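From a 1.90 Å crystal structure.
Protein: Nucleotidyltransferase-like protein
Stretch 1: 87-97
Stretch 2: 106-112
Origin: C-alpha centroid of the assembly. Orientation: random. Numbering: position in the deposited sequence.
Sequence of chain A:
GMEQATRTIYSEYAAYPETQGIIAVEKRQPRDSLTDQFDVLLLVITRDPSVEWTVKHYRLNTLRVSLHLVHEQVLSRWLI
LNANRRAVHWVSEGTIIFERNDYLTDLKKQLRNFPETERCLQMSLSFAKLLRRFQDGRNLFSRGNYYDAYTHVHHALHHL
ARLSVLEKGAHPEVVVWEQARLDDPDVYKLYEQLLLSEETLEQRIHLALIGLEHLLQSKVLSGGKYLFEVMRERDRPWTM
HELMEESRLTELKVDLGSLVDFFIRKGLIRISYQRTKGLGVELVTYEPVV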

# COMPACT_ATOMS: atom_id res chain seq x y z
N ALA A 87 -1.79 15.16 6.61
CA ALA A 87 -0.56 15.88 7.03
C ALA A 87 -0.42 17.17 6.25
O ALA A 87 -0.01 18.19 6.79
CB ALA A 87 0.67 15.02 6.89
N VAL A 88 -0.77 17.13 4.97
CA VAL A 88 -0.68 18.33 4.13
C VAL A 88 -1.58 19.39 4.75
O VAL A 88 -1.18 20.53 4.93
CB VAL A 88 -1.07 18.09 2.65
CG1 VAL A 88 -1.24 19.42 1.92
CG2 VAL A 88 -0.05 17.22 1.95
N HIS A 89 -2.76 18.94 5.14
CA HIS A 89 -3.79 19.81 5.73
C HIS A 89 -3.32 20.37 7.04
O HIS A 89 -3.50 21.56 7.33
CB HIS A 89 -5.09 19.03 5.98
CG HIS A 89 -6.24 19.88 6.40
ND1 HIS A 89 -7.45 19.88 5.74
CD2 HIS A 89 -6.36 20.79 7.40
CE1 HIS A 89 -8.27 20.75 6.32
NE2 HIS A 89 -7.63 21.32 7.33
N TRP A 90 -2.68 19.52 7.84
CA TRP A 90 -2.21 19.93 9.14
C TRP A 90 -1.19 21.05 9.01
O TRP A 90 -1.24 22.04 9.74
CB TRP A 90 -1.55 18.78 9.91
CG TRP A 90 -2.48 17.73 10.37
CD1 TRP A 90 -3.83 17.85 10.54
CD2 TRP A 90 -2.15 16.41 10.79
NE1 TRP A 90 -4.35 16.70 11.00
CE2 TRP A 90 -3.34 15.78 11.15
CE3 TRP A 90 -0.95 15.69 10.87
CZ2 TRP A 90 -3.39 14.45 11.61
CZ3 TRP A 90 -1.00 14.37 11.30
CH2 TRP A 90 -2.21 13.77 11.68
N VAL A 91 -0.23 20.85 8.12
CA VAL A 91 0.88 21.79 8.01
C VAL A 91 0.37 23.07 7.41
O VAL A 91 0.80 24.14 7.78
CB VAL A 91 2.03 21.27 7.15
CG1 VAL A 91 3.05 22.39 6.91
CG2 VAL A 91 2.70 20.02 7.79
N SER A 92 -0.60 22.95 6.51
CA SER A 92 -1.02 24.14 5.77
C SER A 92 -2.05 24.99 6.51
O SER A 92 -1.94 26.21 6.53
CB SER A 92 -1.53 23.76 4.38
OG SER A 92 -2.92 23.49 4.41
N GLU A 93 -3.02 24.34 7.14
CA GLU A 93 -4.06 25.08 7.85
C GLU A 93 -3.72 25.23 9.33
O GLU A 93 -4.32 26.03 10.05
CB GLU A 93 -5.41 24.38 7.72
CG GLU A 93 -5.86 24.18 6.27
CD GLU A 93 -5.91 25.48 5.48
OE1 GLU A 93 -6.63 26.40 5.88
OE2 GLU A 93 -5.22 25.57 4.44
N GLY A 94 -2.74 24.46 9.77
CA GLY A 94 -2.39 24.42 11.20
C GLY A 94 -1.77 25.68 11.70
O GLY A 94 -1.13 26.40 10.95
N THR A 95 -1.95 25.92 13.00
CA THR A 95 -1.32 27.06 13.69
C THR A 95 0.03 26.71 14.25
O THR A 95 0.16 25.74 14.98
CB THR A 95 -2.19 27.53 14.85
OG1 THR A 95 -3.49 27.87 14.37
CG2 THR A 95 -1.55 28.71 15.57
N ILE A 96 1.02 27.51 13.92
CA ILE A 96 2.41 27.28 14.36
C ILE A 96 2.57 27.70 15.81
O ILE A 96 2.45 28.87 16.15
CB ILE A 96 3.44 28.06 13.52
CG1 ILE A 96 3.46 27.53 12.09
CG2 ILE A 96 4.82 27.97 14.12
CD1 ILE A 96 4.15 28.47 11.17
N ILE A 97 2.82 26.71 16.66
CA ILE A 97 2.95 26.92 18.11
C ILE A 97 4.40 27.18 18.43
O ILE A 97 4.72 27.94 19.34
CB ILE A 97 2.48 25.66 18.91
CG1 ILE A 97 0.97 25.50 18.82
CG2 ILE A 97 2.86 25.76 20.35
CD1 ILE A 97 0.21 26.71 19.23
N ASP A 106 8.71 28.04 6.48
CA ASP A 106 9.23 27.73 5.15
C ASP A 106 8.43 26.61 4.54
O ASP A 106 8.20 26.58 3.34
CB ASP A 106 10.68 27.25 5.22
CG ASP A 106 11.65 28.35 5.54
OD1 ASP A 106 11.23 29.53 5.65
OD2 ASP A 106 12.86 28.01 5.69
N LEU A 107 8.03 25.66 5.38
CA LEU A 107 7.32 24.45 4.92
C LEU A 107 5.97 24.84 4.32
O LEU A 107 5.54 24.33 3.27
CB LEU A 107 7.18 23.42 6.06
CG LEU A 107 6.57 22.06 5.70
CD1 LEU A 107 7.06 21.65 4.37
CD2 LEU A 107 6.91 20.99 6.72
N LYS A 108 5.31 25.77 4.99
CA LYS A 108 3.99 26.27 4.56
C LYS A 108 4.06 26.88 3.15
O LYS A 108 3.13 26.74 2.33
CB LYS A 108 3.44 27.31 5.56
CG LYS A 108 2.44 26.74 6.58
CD LYS A 108 2.58 27.42 7.93
CE LYS A 108 1.27 27.66 8.63
NZ LYS A 108 0.27 26.57 8.59
N LYS A 109 5.18 27.56 2.91
CA LYS A 109 5.46 28.22 1.62
C LYS A 109 5.74 27.19 0.56
O LYS A 109 5.18 27.23 -0.54
CB LYS A 109 6.64 29.19 1.73
CG LYS A 109 6.29 30.49 2.42
CD LYS A 109 7.53 31.24 2.94
CE LYS A 109 7.12 32.42 3.84
NZ LYS A 109 8.29 33.09 4.49
N GLN A 110 6.58 26.22 0.91
CA GLN A 110 7.00 25.18 -0.02
C GLN A 110 5.79 24.41 -0.50
O GLN A 110 5.75 23.93 -1.63
CB GLN A 110 7.97 24.19 0.64
CG GLN A 110 9.30 24.75 1.15
CD GLN A 110 10.00 23.76 2.12
OE1 GLN A 110 10.64 24.17 3.11
NE2 GLN A 110 9.85 22.45 1.84
N LEU A 111 4.81 24.31 0.38
CA LEU A 111 3.60 23.49 0.10
C LEU A 111 2.76 24.11 -1.00
O LEU A 111 1.86 23.48 -1.54
CB LEU A 111 2.73 23.30 1.35
CG LEU A 111 3.16 22.18 2.29
CD1 LEU A 111 2.22 22.11 3.48
CD2 LEU A 111 3.19 20.87 1.54
N ARG A 112 3.05 25.36 -1.31
CA ARG A 112 2.27 26.09 -2.33
C ARG A 112 2.85 25.78 -3.70
O ARG A 112 2.33 26.18 -4.71
CB ARG A 112 2.28 27.61 -2.06
CG ARG A 112 1.50 28.02 -0.83
CD ARG A 112 1.57 29.52 -0.55
NE ARG A 112 1.01 29.88 0.76
CZ ARG A 112 1.74 30.17 1.84
NH1 ARG A 112 3.07 30.17 1.78
NH2 ARG A 112 1.15 30.48 2.99

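Contact between the end of helix 87-93, with the strand that follows it, and the helical segment that begins stretch 2. The two helix axes approach to 9.2 Å, with 119° between their N-to-C directions, and the nearest CA atoms across the contact are those of S92 and K108, 5.6 Å apart. The polar part of the contact centres on one amine. K108 NZ donates to V91 O at 2.6 Å and to G94 O at 2.7 Å, and makes a weak hydrogen bond to S92 O at 3.0 Å. These acceptors are carbonyls at a helix C-terminus, where the regular i to i+4 pattern runs out. Upstream, that pattern is intact: V91 N donates to A87 O (3.0 Å), S92 N to V88 O (2.9 Å) and E93 N to H89 O (2.8 Å), while the last bond of the series, G94 N to W90 O (2.8 Å), is weak. G94 then leaves helical geometry, with phi/psi of -69/153°, and its carbonyl joins those of V91 and S92 around the amine. A CB built ideally on G94 would lie 2.1 Å from W90 O, a clash that the glycine avoids.

The CA-to-CB bond of K108 points sideways, but the end of its side chain comes nearer to stretch 1. Its chi1, chi2 and chi3 (-98°, 145° and 142°) lie between rotamer wells, and chi4 is p. Along the way its aliphatic portion packs against I96, with K108 CD 3.8 Å from I96 CD1, so the same side chain makes apolar contact as well as donating hydrogen bonds. K108 has 109 Å² covered by stretch 1, the largest share of any residue here; the whole contact buries 358 Å², both sides summed.

Beside this polar cluster lies an apolar patch. V91 CG1 sits 3.7 Å from L107 CG and 3.5 Å from L111 CD1, so one methyl meets both leucines. The leucines are four residues apart, and the backbone bond from L111 N to L107 O (3.0 Å) links them; both direct CA-to-CB toward stretch 1. L111 CD1 also lies 4.0 Å from V88 O and 4.2 Å from S92 CB. V91 thus serves the contact twice, through its carbonyl to the lysine and its side chain to the leucines.

The S92 hydroxyl does not bond across the contact: S92 OG donates to E93 OE2 at 3.1 Å within its own stretch. W90 NE1 is satisfied elsewhere in the structure.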